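Local coordinates for protein FOP (Homo sapiens, PDB 2D68) that is required for anchoring microtubules to centrosomes and for ciliation, and forms homodimers through the N-terminal helical domain described here, at residues V25-F28 against L29-N33; F36-A39 against V40-P43; T45-L48 against Q49-G53; G53-N56 against L57-D60. One frame throughout, in Å; residues are numbered along the deposited sequence.

Contact 1 (V25-F28 against L29-N33); sequences VAEF and LQFFN
Four successive i to i+4 bonds run from 25-28 into the last helical turn, from Leu29 N to Val25 O at 3.1 Å down to a longer fourth one, Phe32 N to Phe28 O at 3.3 Å, which reaches a residue already leaving helical geometry. One turn apart, Phe28 and Phe32 form an offset edge-to-face pair. Phe32 sends its CD2-CE2 edge over one face of the Phe28 ring, closest where Phe32 CE2 meets Phe28 CE1 at 3.6 Å; the planes are turned 63° from each other and the centroids lie 5.3 Å apart. Phe28 holds CG opposite its own backbone N (chi1 170°), which sets the ring beside its carbonyl carbon, within reach of Phe32. Phe31 CD2 lies over the centre of one Phe32 face, and the Phe32 ring also meets Phe12 of the second subunit. Next to the pair, Glu27 lies alongside Phe31, pointing the same way, with OE2 3.9 Å from Phe31 CD1. Its carboxylate is committed on both oxygens: OE1 accepts from Leu74 N and OE2 makes a salt bridge to Arg54, which fixes the rotation of the group. Leu29 packs on Phe41 of both subunits. The helix then ends in a Schellman motif, with Asn33 as the C-prime residue of positive phi, Leu34 N bonded to Leu29 O and Asn33 N to Gln30 O, inside the LisH region of the dimerisation domain.

Contact 2 (F36-A39 against V40-P43); sequences FTLA and VFQP
Phe36 meets the next turn through its backbone, its O accepting from Val40 N at 3.2 Å, and Val40 CG2 rests against the same oxygen. The Phe36 ring itself leaves this turn and packs on Val40 of the second subunit. Thr37 follows, and its O takes the straighter bond from Phe41 N at 2.8 Å, with an N-H...O angle of 167°, besides a weak one from Val40 N. Its hydroxyl turns to the dimer partner, where OG1 is hydrogen-bonded to Glu44 of the second subunit. Leu38 provides the main side-chain contact. With CG opposite the backbone N (chi1 -169°), its branch end comes up against Gln42, whose CG and NE2 each lie 4.0 Å from Leu38 CD1. The amide thus lies against a methyl, while Gln42 CG also sits 3.3 Å from Leu38 O, the acceptor for Gln42 N. The same CD1 also approaches the Phe41 ring obliquely and loosely, 4.3 Å from Phe41 CD2. Ala39 comes last, and here the pattern breaks: Pro43 has no N-H to offer, and its CD instead stands 3.0 Å from Ala39 O, kinking the helix at this point. Beyond the kink, Thr45 OG1 is bonded to Phe41 O and more weakly to Gln42 O. Chemically, the turn is bound by backbone bonds and apolar packing, with one i to i+4 bond missing and the proline CD close to the carbonyl oxygen instead; the Phe36 N-H and the Thr37 hydroxyl both go to Glu44 of the second subunit, as suits a homodimer interface.

Contact 3 (T45-L48 against Q49-G53); sequences TSTL and QGLEG
Thr47 holds CG2 opposite its carbonyl carbon and OG1 between N and C (chi1 66°), and Leu51 sets CG beside its own N; these torsions aim the threonine methyl and the leucine branch at each other once a type I beta turn has brought the residues close. The turn runs from Thr47 to Gly50, in the loop between helices 35-45 and 54-61. It is closed by Gly50 N bonding to Thr47 O at 2.8 Å. The bond is fairly straight at hydrogen, 154°, yet the donor reaches the oxygen from above the carbonyl plane, 54° out of it. Leu48 and Gln49 occupy the two corners; Leu48 turns away to pack on Gln42 and Pro43, and Gln49 folds at chi2, placing OE1 3.9 Å from the Leu48 carbonyl carbon. Gly50 leaves the turn with positive phi. Ahead of the turn, Ser46, also of positive phi, finishes the previous helix in a Schellman motif. Leu51 packs on Arg19, Ala22 and Ser23 of helix 16-31, and Thr47 rests on Phe41 and Leu13, so the pair fills the seam between the loop and three helices. On the polar side of the same threonine, the hydroxyls Thr47 OG1 and Thr45 OG1 lie 2.7 Å apart, while on its apolar side Thr47 CG2 touches Leu51 CD2 at 3.8 Å.

Contact 4 (G53-N56 against L57-D60); sequences GREN and LARD
Arg59 folds back over the turn before it, and its side chain can be followed outward. CB packs against two carbonyl oxygens, Glu55 O at 3.4 Å and Asn56 O slightly farther. The chain then runs extended through CG and CD, with CG opposite the backbone N (chi1 -169°), and bends at chi3 (-41°), which brings the guanidinium back along the helix. CZ comes to 4.0 Å from both Glu55 O and Asn56 CA. At the tip, NH2 lies 3.7 Å from Glu55 O, which stands over one face of the flat group, offset toward its rim, and NH1 lies equally close to Asn56 CA. NH1 also gives a weak bond to a water that donates toward Asn56 O or Asp60 OD2, both within its reach. A second water joins the side chains of Asn56 and Asp60, donating to Asn56 OD1 at 2.7 Å and more weakly to Asp60 OD1, so water bridges the polar groups one turn apart. Leu57, on the inner side, tucks CG against Gly53 O at 3.2 Å and packs on Leu20, Ser23 and Leu24 of helix 16-31. Arg54 reaches out to salt bridges with Glu65 and Glu27 and to the carbonyls of Thr69 and Gly72. Gly53 holds the N-cap position, and its O receives the first bond of the series, from Leu57 N at 2.9 Å; these are the first turns of an amphipathic helix, Leu57 and Ala58 facing the domain core while Arg59 and Asp60 lie at the surface.

In the fold
The four contacts follow one another along the chain, all within the FOP dimerisation domain. Contact 1 ends helix 16-31 and contact 2 lies on helix 35-45, their centres about 11 Å apart; they pack directly, and both touch the second subunit. Contact 3 is the loop leaving helix 35-45; it packs against helix 16-31 and shares Gly53 with contact 4, which opens helix 54-61. Contacts 2 and 4 sit on opposite sides of the chain's centre, about 21 Å between centres, with no touch. Contact 1 reaches all three others, meeting contact 4 through the Glu27-Arg54 salt bridge, so helix 16-31 links the dimer-forming side to helix 54-61, whose contact 4 segments touch no other chain.

Contact 1 (V25-F28 against L29-N33)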
loop_
_atom_site.group_PDB
_atom_site.type_symbol
_atom_site.label_atom_id
_atom_site.label_comp_id
_atom_site.label_asym_id
_atom_site.label_seq_id
_atom_site.Cartn_x
_atom_site.Cartn_y
_atom_site.Cartn_z
ATOM N N VAL B 25 1.195 -3.087 -1.488
ATOM C CA VAL B 25 1.210 -2.948 -0.027
ATOM C C VAL B 25 2.235 -3.907 0.608
ATOM O O VAL B 25 3.072 -3.472 1.414
ATOM C CB VAL B 25 -0.201 -3.144 0.553
ATOM C CG1 VAL B 25 -0.172 -3.145 2.110
ATOM C CG2 VAL B 25 -1.123 -2.024 0.070
ATOM N N ALA B 26 2.211 -5.180 0.216
ATOM C CA ALA B 26 3.205 -6.139 0.725
ATOM C C ALA B 26 4.637 -5.694 0.399
ATOM O O ALA B 26 5.532 -5.822 1.246
ATOM C CB ALA B 26 2.920 -7.539 0.198
ATOM N N GLU B 27 4.845 -5.132 -0.799
ATOM C CA GLU B 27 6.186 -4.694 -1.189
ATOM C C GLU B 27 6.644 -3.529 -0.326
ATOM O O GLU B 27 7.810 -3.445 0.014
ATOM C CB GLU B 27 6.263 -4.344 -2.682
ATOM C CG GLU B 27 7.730 -4.258 -3.209
ATOM C CD GLU B 27 8.378 -2.877 -3.060
ATOM O OE1 GLU B 27 7.663 -1.858 -3.083
ATOM O OE2 GLU B 27 9.616 -2.819 -2.939
ATOM N N PHE B 28 5.725 -2.635 0.025
ATOM C CA PHE B 28 6.050 -1.561 0.940
ATOM C C PHE B 28 6.524 -2.128 2.293
ATOM O O PHE B 28 7.538 -1.690 2.835
ATOM C CB PHE B 28 4.832 -0.638 1.119
ATOM C CG PHE B 28 5.000 0.351 2.228
ATOM C CD1 PHE B 28 5.519 1.612 1.986
ATOM C CD2 PHE B 28 4.622 0.030 3.535
ATOM C CE1 PHE B 28 5.694 2.515 3.037
ATOM C CE2 PHE B 28 4.790 0.937 4.574
ATOM C CZ PHE B 28 5.325 2.179 4.319
ATOM N N LEU B 29 5.798 -3.114 2.816
ATOM C CA LEU B 29 6.176 -3.728 4.095
ATOM C C LEU B 29 7.548 -4.371 3.989
ATOM O O LEU B 29 8.399 -4.220 4.886
ATOM C CB LEU B 29 5.118 -4.751 4.545
ATOM C CG LEU B 29 3.705 -4.214 4.750
ATOM C CD1 LEU B 29 2.763 -5.413 5.053
ATOM C CD2 LEU B 29 3.646 -3.199 5.883
ATOM N N GLN B 30 7.796 -5.075 2.890
ATOM C CA GLN B 30 9.104 -5.727 2.693
ATOM C C GLN B 30 10.229 -4.711 2.530
ATOM O O GLN B 30 11.318 -4.856 3.128
ATOM C CB GLN B 30 9.036 -6.717 1.532
ATOM C CG GLN B 30 8.022 -7.825 1.838
ATOM C CD GLN B 30 8.197 -9.087 1.027
ATOM O OE1 GLN B 30 7.360 -9.405 0.187
ATOM N NE2 GLN B 30 9.256 -9.838 1.310
ATOM N N PHE B 31 9.955 -3.655 1.766
ATOM C CA PHE B 31 10.964 -2.601 1.541
ATOM C C PHE B 31 11.526 -2.015 2.839
ATOM O O PHE B 31 12.735 -1.747 2.937
ATOM C CB PHE B 31 10.417 -1.474 0.644
ATOM C CG PHE B 31 11.490 -0.518 0.197
ATOM C CD1 PHE B 31 12.283 -0.825 -0.915
ATOM C CD2 PHE B 31 11.780 0.630 0.938
ATOM C CE1 PHE B 31 13.309 0.043 -1.301
ATOM C CE2 PHE B 31 12.797 1.507 0.552
ATOM C CZ PHE B 31 13.567 1.195 -0.570
ATOM N N PHE B 32 10.648 -1.793 3.815
ATOM C CA PHE B 32 11.048 -1.182 5.082
ATOM C C PHE B 32 11.282 -2.201 6.195
ATOM O O PHE B 32 11.352 -1.842 7.377
ATOM C CB PHE B 32 10.064 -0.093 5.493
ATOM C CG PHE B 32 10.187 1.144 4.665
ATOM C CD1 PHE B 32 11.344 1.920 4.740
ATOM C CD2 PHE B 32 9.173 1.516 3.779
ATOM C CE1 PHE B 32 11.498 3.052 3.954
ATOM C CE2 PHE B 32 9.313 2.668 2.991
ATOM C CZ PHE B 32 10.469 3.442 3.097
ATOM N N ASN B 33 11.445 -3.462 5.809
ATOM C CA ASN B 33 11.710 -4.538 6.781
ATOM C C ASN B 33 10.697 -4.572 7.917
ATOM O O ASN B 33 11.056 -4.776 9.091
ATOM C CB ASN B 33 13.129 -4.417 7.325
ATOM C CG ASN B 33 14.166 -4.482 6.223
ATOM O OD1 ASN B 33 14.935 -3.545 6.037
ATOM N ND2 ASN B 33 14.172 -5.565 5.478
#

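Contact 2 (F36-A39 against V40-P43)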
loop_
_atom_site.group_PDB
_atom_site.type_symbol
_atom_site.label_atom_id
_atom_site.label_comp_id
_atom_site.label_asym_id
_atom_site.label_seq_id
_atom_site.Cartn_x
_atom_site.Cartn_y
_atom_site.Cartn_z
ATOM N N PHE B 36 7.449 -8.094 11.223
ATOM C CA PHE B 36 6.375 -8.567 12.088
ATOM C C PHE B 36 5.011 -8.212 11.498
ATOM O O PHE B 36 4.075 -9.019 11.543
ATOM C CB PHE B 36 6.559 -8.056 13.510
ATOM C CG PHE B 36 7.820 -8.565 14.163
ATOM C CD1 PHE B 36 7.958 -9.917 14.464
ATOM C CD2 PHE B 36 8.865 -7.699 14.463
ATOM C CE1 PHE B 36 9.132 -10.401 15.061
ATOM C CE2 PHE B 36 10.044 -8.174 15.067
ATOM C CZ PHE B 36 10.176 -9.518 15.357
ATOM N N THR B 37 4.908 -7.011 10.914
ATOM C CA THR B 37 3.690 -6.678 10.193
ATOM C C THR B 37 3.412 -7.674 9.068
ATOM O O THR B 37 2.284 -8.142 8.929
ATOM C CB THR B 37 3.739 -5.246 9.628
ATOM O OG1 THR B 37 4.040 -4.326 10.688
ATOM C CG2 THR B 37 2.402 -4.874 9.065
ATOM N N LEU B 38 4.428 -8.016 8.271
ATOM C CA LEU B 38 4.245 -9.005 7.211
ATOM C C LEU B 38 3.802 -10.369 7.757
ATOM O O LEU B 38 2.958 -11.030 7.163
ATOM C CB LEU B 38 5.525 -9.142 6.380
ATOM C CG LEU B 38 5.416 -9.944 5.093
ATOM C CD1 LEU B 38 4.483 -9.213 4.117
ATOM C CD2 LEU B 38 6.811 -10.082 4.511
ATOM N N ALA B 39 4.363 -10.751 8.900
ATOM C CA ALA B 39 4.066 -12.030 9.540
ATOM C C ALA B 39 2.585 -12.168 9.901
ATOM O O ALA B 39 2.064 -13.289 9.960
ATOM C CB ALA B 39 4.931 -12.194 10.773
ATOM N N VAL B 40 1.929 -11.038 10.177
ATOM C CA VAL B 40 0.481 -11.031 10.460
ATOM C C VAL B 40 -0.338 -10.775 9.196
ATOM O O VAL B 40 -1.390 -11.397 8.983
ATOM C CB VAL B 40 0.142 -10.001 11.561
ATOM C CG1 VAL B 40 -1.361 -9.932 11.843
ATOM C CG2 VAL B 40 0.870 -10.359 12.825
ATOM N N PHE B 41 0.157 -9.870 8.356
ATOM C CA PHE B 41 -0.481 -9.574 7.053
ATOM C C PHE B 41 -0.751 -10.824 6.216
ATOM O O PHE B 41 -1.844 -11.001 5.675
ATOM C CB PHE B 41 0.404 -8.605 6.271
ATOM C CG PHE B 41 -0.151 -8.184 4.925
ATOM C CD1 PHE B 41 -1.013 -7.101 4.823
ATOM C CD2 PHE B 41 0.231 -8.855 3.760
ATOM C CE1 PHE B 41 -1.503 -6.683 3.575
ATOM C CE2 PHE B 41 -0.259 -8.449 2.510
ATOM C CZ PHE B 41 -1.127 -7.365 2.423
ATOM N N GLN B 42 0.250 -11.687 6.105
ATOM C CA GLN B 42 0.106 -12.868 5.263
ATOM C C GLN B 42 -1.025 -13.825 5.704
ATOM O O GLN B 42 -1.901 -14.149 4.891
ATOM C CB GLN B 42 1.456 -13.530 5.048
ATOM C CG GLN B 42 2.411 -12.591 4.283
ATOM C CD GLN B 42 3.659 -13.276 3.797
ATOM O OE1 GLN B 42 4.254 -14.101 4.505
ATOM N NE2 GLN B 42 4.088 -12.922 2.585
ATOM N N PRO B 43 -1.039 -14.267 6.981
ATOM C CA PRO B 43 -2.200 -15.091 7.347
ATOM C C PRO B 43 -3.524 -14.311 7.340
ATOM O O PRO B 43 -4.564 -14.880 6.993
ATOM C CB PRO B 43 -1.878 -15.580 8.777
ATOM C CG PRO B 43 -0.847 -14.657 9.286
ATOM C CD PRO B 43 -0.083 -14.132 8.094
#

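Contact 3 (T45-L48 against Q49-G53)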
loop_
_atom_site.group_PDB
_atom_site.type_symbol
_atom_site.label_atom_id
_atom_site.label_comp_id
_atom_site.label_asym_id
_atom_site.label_seq_id
_atom_site.Cartn_x
_atom_site.Cartn_y
_atom_site.Cartn_z
ATOM N N THR B 45 -4.577 -12.009 5.371
ATOM C CA THR B 45 -5.043 -11.844 3.997
ATOM C C THR B 45 -5.072 -13.150 3.211
ATOM O O THR B 45 -5.413 -13.158 2.025
ATOM C CB THR B 45 -4.153 -10.853 3.219
ATOM O OG1 THR B 45 -2.819 -11.365 3.163
ATOM C CG2 THR B 45 -4.154 -9.467 3.850
ATOM N N SER B 46 -4.716 -14.258 3.862
ATOM C CA SER B 46 -4.635 -15.547 3.176
ATOM C C SER B 46 -3.651 -15.477 1.985
ATOM O O SER B 46 -3.936 -15.970 0.877
ATOM C CB SER B 46 -6.033 -16.012 2.737
ATOM O OG SER B 46 -6.882 -16.152 3.861
ATOM N N THR B 47 -2.505 -14.838 2.211
ATOM C CA THR B 47 -1.453 -14.742 1.191
ATOM C C THR B 47 -0.126 -15.328 1.705
ATOM O O THR B 47 0.955 -14.789 1.454
ATOM C CB THR B 47 -1.292 -13.280 0.639
ATOM O OG1 THR B 47 -0.820 -12.394 1.663
ATOM C CG2 THR B 47 -2.623 -12.766 0.064
ATOM N N LEU B 48 -0.219 -16.458 2.420
ATOM C CA LEU B 48 0.970 -17.097 2.986
ATOM C C LEU B 48 2.041 -17.458 1.941
ATOM O O LEU B 48 3.247 -17.443 2.241
ATOM C CB LEU B 48 0.598 -18.298 3.887
ATOM C CG LEU B 48 -0.038 -17.938 5.256
ATOM C CD1 LEU B 48 -0.604 -19.155 5.970
ATOM C CD2 LEU B 48 0.938 -17.206 6.162
ATOM N N GLN B 49 1.596 -17.720 0.718
ATOM C CA GLN B 49 2.496 -18.024 -0.411
ATOM C C GLN B 49 3.155 -16.768 -0.995
ATOM O O GLN B 49 4.054 -16.858 -1.830
ATOM C CB GLN B 49 1.728 -18.794 -1.490
ATOM C CG GLN B 49 1.223 -20.165 -0.997
ATOM C CD GLN B 49 2.371 -21.078 -0.565
ATOM O OE1 GLN B 49 2.789 -21.072 0.598
ATOM N NE2 GLN B 49 2.889 -21.848 -1.499
ATOM N N GLY B 50 2.714 -15.602 -0.543
ATOM C CA GLY B 50 3.294 -14.344 -1.010
ATOM C C GLY B 50 2.634 -13.844 -2.270
ATOM O O GLY B 50 2.229 -14.612 -3.151
ATOM N N LEU B 51 2.502 -12.526 -2.341
ATOM C CA LEU B 51 1.969 -11.883 -3.537
ATOM C C LEU B 51 3.090 -11.670 -4.564
ATOM O O LEU B 51 4.221 -12.139 -4.364
ATOM C CB LEU B 51 1.278 -10.581 -3.144
ATOM C CG LEU B 51 0.024 -10.807 -2.275
ATOM C CD1 LEU B 51 -0.377 -9.543 -1.498
ATOM C CD2 LEU B 51 -1.128 -11.326 -3.132
ATOM N N GLU B 52 2.780 -10.990 -5.668
ATOM C CA GLU B 52 3.795 -10.789 -6.719
ATOM C C GLU B 52 4.952 -9.914 -6.272
ATOM O O GLU B 52 4.774 -8.981 -5.496
ATOM C CB GLU B 52 3.161 -10.247 -8.003
ATOM C CG GLU B 52 2.457 -11.330 -8.837
ATOM C CD GLU B 52 1.267 -11.923 -8.116
ATOM O OE1 GLU B 52 0.334 -11.160 -7.795
ATOM O OE2 GLU B 52 1.271 -13.147 -7.852
ATOM N N GLY B 53 6.145 -10.229 -6.761
ATOM C CA GLY B 53 7.351 -9.506 -6.342
ATOM C C GLY B 53 7.483 -8.116 -6.932
ATOM O O GLY B 53 6.880 -7.800 -7.958
#

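Contact 4 (G53-N56 against L57-D60)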
loop_
_atom_site.group_PDB
_atom_site.type_symbol
_atom_site.label_atom_id
_atom_site.label_comp_id
_atom_site.label_asym_id
_atom_site.label_seq_id
_atom_site.Cartn_x
_atom_site.Cartn_y
_atom_site.Cartn_z
ATOM N N GLY B 53 6.145 -10.229 -6.761
ATOM C CA GLY B 53 7.351 -9.506 -6.342
ATOM C C GLY B 53 7.483 -8.116 -6.932
ATOM O O GLY B 53 6.880 -7.800 -7.958
ATOM N N ARG B 54 8.321 -7.307 -6.298
ATOM C CA ARG B 54 8.587 -5.947 -6.758
ATOM C C ARG B 54 8.813 -5.800 -8.274
ATOM O O ARG B 54 8.205 -4.935 -8.903
ATOM C CB ARG B 54 9.799 -5.382 -6.026
ATOM C CG ARG B 54 10.142 -3.960 -6.444
ATOM C CD ARG B 54 11.366 -3.470 -5.744
ATOM N NE ARG B 54 11.754 -2.176 -6.296
ATOM C CZ ARG B 54 11.731 -1.026 -5.629
ATOM N NH1 ARG B 54 11.323 -0.982 -4.363
ATOM N NH2 ARG B 54 12.119 0.086 -6.255
ATOM N N GLU B 55 9.695 -6.613 -8.857
ATOM C CA GLU B 55 10.032 -6.400 -10.276
ATOM C C GLU B 55 8.923 -6.862 -11.232
ATOM O O GLU B 55 8.725 -6.286 -12.304
ATOM C CB GLU B 55 11.384 -7.033 -10.633
ATOM C CG GLU B 55 12.519 -6.720 -9.633
ATOM C CD GLU B 55 12.657 -5.234 -9.291
ATOM O OE1 GLU B 55 12.217 -4.366 -10.094
ATOM O OE2 GLU B 55 13.233 -4.940 -8.220
ATOM N N ASN B 56 8.158 -7.860 -10.792
ATOM C CA ASN B 56 6.930 -8.272 -11.470
ATOM C C ASN B 56 5.962 -7.077 -11.495
ATOM O O ASN B 56 5.402 -6.717 -12.536
ATOM C CB ASN B 56 6.350 -9.471 -10.711
ATOM C CG ASN B 56 5.020 -9.952 -11.254
ATOM O OD1 ASN B 56 4.116 -9.174 -11.524
ATOM N ND2 ASN B 56 4.883 -11.260 -11.346
ATOM N N LEU B 57 5.776 -6.451 -10.335
ATOM C CA LEU B 57 4.880 -5.305 -10.258
ATOM C C LEU B 57 5.363 -4.145 -11.120
ATOM O O LEU B 57 4.563 -3.528 -11.808
ATOM C CB LEU B 57 4.756 -4.842 -8.805
ATOM C CG LEU B 57 4.291 -5.910 -7.830
ATOM C CD1 LEU B 57 4.263 -5.312 -6.443
ATOM C CD2 LEU B 57 2.937 -6.467 -8.167
ATOM N N ALA B 58 6.665 -3.857 -11.079
ATOM C CA ALA B 58 7.209 -2.756 -11.874
ATOM C C ALA B 58 6.974 -2.998 -13.362
ATOM O O ALA B 58 6.555 -2.098 -14.090
ATOM C CB ALA B 58 8.677 -2.566 -11.583
ATOM N N ARG B 59 7.217 -4.231 -13.798
ATOM C CA ARG B 59 6.928 -4.617 -15.182
ATOM C C ARG B 59 5.460 -4.354 -15.546
ATOM O O ARG B 59 5.161 -3.753 -16.591
ATOM C CB ARG B 59 7.301 -6.087 -15.406
ATOM C CG ARG B 59 7.311 -6.559 -16.863
ATOM C CD ARG B 59 7.655 -8.059 -16.945
ATOM N NE ARG B 59 8.709 -8.379 -16.002
ATOM C CZ ARG B 59 8.625 -9.230 -14.975
ATOM N NH1 ARG B 59 7.534 -9.958 -14.732
ATOM N NH2 ARG B 59 9.681 -9.366 -14.194
ATOM N N ASP B 60 4.552 -4.762 -14.662
ATOM C CA ASP B 60 3.126 -4.570 -14.850
ATOM C C ASP B 60 2.758 -3.095 -14.984
ATOM O O ASP B 60 1.926 -2.719 -15.817
ATOM C CB ASP B 60 2.384 -5.144 -13.651
ATOM C CG ASP B 60 1.567 -6.362 -13.985
ATOM O OD1 ASP B 60 0.550 -6.555 -13.278
ATOM O OD2 ASP B 60 1.912 -7.112 -14.927
HETATM O O HOH W 1 4.662 -8.531 -14.667
HETATM O O HOH W 2 1.658 -8.067 -11.187
#